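PDB 2VG9: bifunctional endo-1,4-beta-xylanase A from Neocallimastix patriciarum, which hydrolyses internal beta-1,4-xylosidic linkages of xylan as a glycoside hydrolase family 11 endoxylanase, here in a loop-swap variant. Local coordinates for residues K128-D133 / F178-K183. Sequence-based numbering, arbitrary orientation.
Sequences KMVTID and FKEWAK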
ATOM      1  N   LYS A 128     -11.431  -9.035 -13.001  1.00 18.13           N
ATOM      2  CA  LYS A 128     -12.507  -8.356 -13.691  1.00 18.40           C
ATOM      3  C   LYS A 128     -12.112  -6.891 -13.826  1.00 16.28           C
ATOM      4  O   LYS A 128     -11.490  -6.338 -12.922  1.00 16.67           O
ATOM      5  CB  LYS A 128     -13.784  -8.514 -12.865  1.00 17.78           C
ATOM      6  CG  LYS A 128     -14.895  -7.588 -13.225  1.00 21.57           C
ATOM      7  CD  LYS A 128     -16.168  -7.833 -12.389  1.00 22.40           C
ATOM      8  CE  LYS A 128     -16.678  -9.270 -12.511  1.00 27.19           C
ATOM      9  NZ  LYS A 128     -18.025  -9.425 -11.846  1.00 30.06           N
ATOM     10  N   MET A 129     -12.479  -6.259 -14.934  1.00 14.84           N
ATOM     11  CA  MET A 129     -12.271  -4.814 -15.075  1.00 13.51           C
ATOM     12  C   MET A 129     -13.432  -4.061 -14.508  1.00 12.94           C
ATOM     13  O   MET A 129     -14.577  -4.429 -14.739  1.00 12.59           O
ATOM     14  CB  MET A 129     -12.103  -4.464 -16.545  1.00 13.52           C
ATOM     15  CG  MET A 129     -10.943  -5.145 -17.156  1.00 13.68           C
ATOM     16  SD  MET A 129      -9.423  -4.418 -16.547  1.00 18.41           S
ATOM     17  CE  MET A 129      -8.233  -5.279 -17.600  1.00 15.31           C
ATOM     18  N   VAL A 130     -13.144  -2.994 -13.771  1.00 12.40           N
ATOM     19  CA  VAL A 130     -14.179  -2.145 -13.219  1.00 12.15           C
ATOM     20  C   VAL A 130     -13.856  -0.665 -13.536  1.00 12.04           C
ATOM     21  O   VAL A 130     -12.737  -0.333 -13.906  1.00 11.23           O
ATOM     22  CB  VAL A 130     -14.350  -2.375 -11.690  1.00 13.42           C
ATOM     23  CG1 VAL A 130     -14.795  -3.830 -11.379  1.00 12.17           C
ATOM     24  CG2 VAL A 130     -13.058  -2.006 -10.926  1.00 11.51           C
ATOM     25  N   THR A 131     -14.850   0.208 -13.428  1.00 11.60           N
ATOM     26  CA  THR A 131     -14.605   1.629 -13.643  1.00 11.11           C
ATOM     27  C   THR A 131     -14.732   2.344 -12.312  1.00 10.49           C
ATOM     28  O   THR A 131     -15.799   2.300 -11.707  1.00  9.98           O
ATOM     29  CB  THR A 131     -15.628   2.237 -14.694  1.00 11.32           C
ATOM     30  OG1 THR A 131     -15.518   1.532 -15.933  1.00 14.23           O
ATOM     31  CG2 THR A 131     -15.338   3.721 -14.948  1.00  9.32           C
ATOM     32  N   ILE A 132     -13.658   2.999 -11.860  1.00  9.40           N
ATOM     33  CA  ILE A 132     -13.654   3.745 -10.598  1.00  9.14           C
ATOM     34  C   ILE A 132     -12.946   5.089 -10.871  1.00 10.05           C
ATOM     35  O   ILE A 132     -11.921   5.118 -11.535  1.00  9.05           O
ATOM     36  CB  ILE A 132     -12.952   2.965  -9.408  1.00  8.75           C
ATOM     37  CG1 ILE A 132     -13.736   1.680  -9.064  1.00  9.33           C
ATOM     38  CG2 ILE A 132     -12.847   3.848  -8.172  1.00  6.53           C
ATOM     39  CD1 ILE A 132     -12.960   0.578  -8.288  1.00  8.90           C
ATOM     40  N   ASP A 133     -13.503   6.192 -10.372  1.00  9.99           N
ATOM     41  CA  ASP A 133     -12.928   7.515 -10.642  1.00 10.79           C
ATOM     42  C   ASP A 133     -12.699   7.763 -12.150  1.00 11.53           C
ATOM     43  O   ASP A 133     -11.732   8.418 -12.552  1.00 11.36           O
ATOM     44  CB  ASP A 133     -11.627   7.735  -9.823  1.00 10.33           C
ATOM     45  CG  ASP A 133     -11.872   7.700  -8.323  1.00 10.65           C
ATOM     46  OD1 ASP A 133     -12.831   8.362  -7.864  1.00  9.25           O
ATOM     47  OD2 ASP A 133     -11.135   6.996  -7.602  1.00  9.89           O
ATOM     48  N   PHE A 178     -13.369  -0.474  -2.172  1.00  9.12           N
ATOM     49  CA  PHE A 178     -13.914  -1.423  -1.159  1.00  9.89           C
ATOM     50  C   PHE A 178     -15.281  -1.960  -1.609  1.00 10.95           C
ATOM     51  O   PHE A 178     -15.555  -3.161  -1.454  1.00 12.26           O
ATOM     52  CB  PHE A 178     -14.036  -0.796   0.246  1.00  9.83           C
ATOM     53  CG  PHE A 178     -12.722  -0.303   0.846  1.00  9.63           C
ATOM     54  CD1 PHE A 178     -11.486  -0.666   0.289  1.00  9.44           C
ATOM     55  CD2 PHE A 178     -12.735   0.499   2.002  1.00  9.89           C
ATOM     56  CE1 PHE A 178     -10.265  -0.204   0.859  1.00  9.61           C
ATOM     57  CE2 PHE A 178     -11.543   0.948   2.580  1.00  6.79           C
ATOM     58  CZ  PHE A 178     -10.310   0.572   2.022  1.00  8.98           C
ATOM     59  N   LYS A 179     -16.129  -1.083  -2.146  1.00 11.53           N
ATOM     60  CA  LYS A 179     -17.491  -1.459  -2.611  1.00 13.44           C
ATOM     61  C   LYS A 179     -17.435  -2.467  -3.750  1.00 12.64           C
ATOM     62  O   LYS A 179     -18.156  -3.474  -3.734  1.00 13.17           O
ATOM     63  CB  LYS A 179     -18.281  -0.240  -3.097  1.00 12.86           C
ATOM     64  CG  LYS A 179     -18.960   0.574  -2.007  1.00 16.59           C
ATOM     65  CD  LYS A 179     -19.692   1.793  -2.636  1.00 16.90           C
ATOM     66  CE  LYS A 179     -19.590   3.039  -1.731  1.00 23.79           C
ATOM     67  NZ  LYS A 179     -20.781   3.970  -1.867  1.00 27.22           N
ATOM     68  N   GLU A 180     -16.564  -2.199  -4.725  1.00 12.35           N
ATOM     69  CA  GLU A 180     -16.300  -3.134  -5.825  1.00 12.58           C
ATOM     70  C   GLU A 180     -15.838  -4.490  -5.364  1.00 12.97           C
ATOM     71  O   GLU A 180     -16.292  -5.499  -5.925  1.00 13.50           O
ATOM     72  CB  GLU A 180     -15.322  -2.556  -6.868  1.00 12.38           C
ATOM     73  CG  GLU A 180     -15.939  -1.418  -7.718  1.00 15.43           C
ATOM     74  CD  GLU A 180     -17.016  -1.878  -8.727  1.00 21.15           C
ATOM     75  OE1 GLU A 180     -17.267  -3.087  -8.891  1.00 20.60           O
ATOM     76  OE2 GLU A 180     -17.623  -1.012  -9.382  1.00 26.19           O
ATOM     77  N   TRP A 181     -14.931  -4.549  -4.375  1.00 11.50           N
ATOM     78  CA  TRP A 181     -14.503  -5.850  -3.843  1.00 12.10           C
ATOM     79  C   TRP A 181     -15.643  -6.577  -3.115  1.00 13.36           C
ATOM     80  O   TRP A 181     -15.841  -7.804  -3.264  1.00 13.76           O
ATOM     81  CB  TRP A 181     -13.282  -5.690  -2.940  1.00 11.50           C
ATOM     82  CG  TRP A 181     -12.066  -5.034  -3.601  1.00 11.78           C
ATOM     83  CD1 TRP A 181     -11.739  -4.996  -4.946  1.00 12.64           C
ATOM     84  CD2 TRP A 181     -11.021  -4.316  -2.920  1.00 10.08           C
ATOM     85  NE1 TRP A 181     -10.558  -4.284  -5.123  1.00 13.09           N
ATOM     86  CE2 TRP A 181     -10.105  -3.869  -3.894  1.00 10.14           C
ATOM     87  CE3 TRP A 181     -10.788  -3.997  -1.574  1.00  9.03           C
ATOM     88  CZ2 TRP A 181      -8.974  -3.118  -3.562  1.00 10.68           C
ATOM     89  CZ3 TRP A 181      -9.663  -3.268  -1.250  1.00 10.28           C
ATOM     90  CH2 TRP A 181      -8.784  -2.817  -2.238  1.00 11.62           C
ATOM     91  N   ALA A 182     -16.403  -5.807  -2.333  1.00 14.03           N
ATOM     92  CA  ALA A 182     -17.592  -6.297  -1.652  1.00 15.18           C
ATOM     93  C   ALA A 182     -18.598  -6.893  -2.650  1.00 15.20           C
ATOM     94  O   ALA A 182     -19.153  -7.959  -2.396  1.00 16.63           O
ATOM     95  CB  ALA A 182     -18.218  -5.177  -0.827  1.00 15.32           C
ATOM     96  N   LYS A 183     -18.768  -6.237  -3.798  1.00 15.92           N
ATOM     97  CA  LYS A 183     -19.687  -6.675  -4.851  1.00 16.93           C
ATOM     98  C   LYS A 183     -19.334  -8.046  -5.416  1.00 16.28           C
ATOM     99  O   LYS A 183     -20.187  -8.669  -6.035  1.00 15.26           O
ATOM    100  CB  LYS A 183     -19.688  -5.703  -6.020  1.00 17.32           C
ATOM    101  CG  LYS A 183     -20.830  -4.743  -6.077  1.00 22.11           C
ATOM    102  CD  LYS A 183     -20.552  -3.720  -7.170  1.00 27.03           C
ATOM    103  CE  LYS A 183     -21.784  -2.922  -7.517  1.00 33.21           C
ATOM    104  NZ  LYS A 183     -22.156  -1.961  -6.439  1.00 36.48           N
TER
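Glu180 meets Val130 and Ile132 through different parts of its side chain, and both contacts are van der Waals ones. The methylene part serves Ile132: CG of Glu180 lies 3.6 Å from CD1 of Ile132, the two chains running past each other in opposite directions. The carboxylate serves Val130, with OE1 of Glu180 3.6 Å from CG1 of Val130 and CD of Glu180 4.0 Å from CB of the same valine, the two side chains coming from opposite directions. In Glu180, chi1 (-71°) sets CG anti to the carbonyl carbon and beside Ile132; the bend at chi2 turns the carboxylate aside from the isoleucine, where a straight chain would run into it, and leaves OE1 and CD at contact distance from Val130. With an alanine here, CG and the carboxylate go, and Val130 CG1 would probably lose its neighbour across the contact while Ile132 CD1 would keep only part of its packing on the helix. The strand 128-132 and helix 178-182 segments run roughly antiparallel (146°), their axes 10.3 Å apart. Behind the contact, Val130 packs on Tyr137 and Ile139 of strand 135-145, and Trp181 also touches Ile139, so the single helix of this beta-jelly-roll lies against the hairpin formed by these two strands.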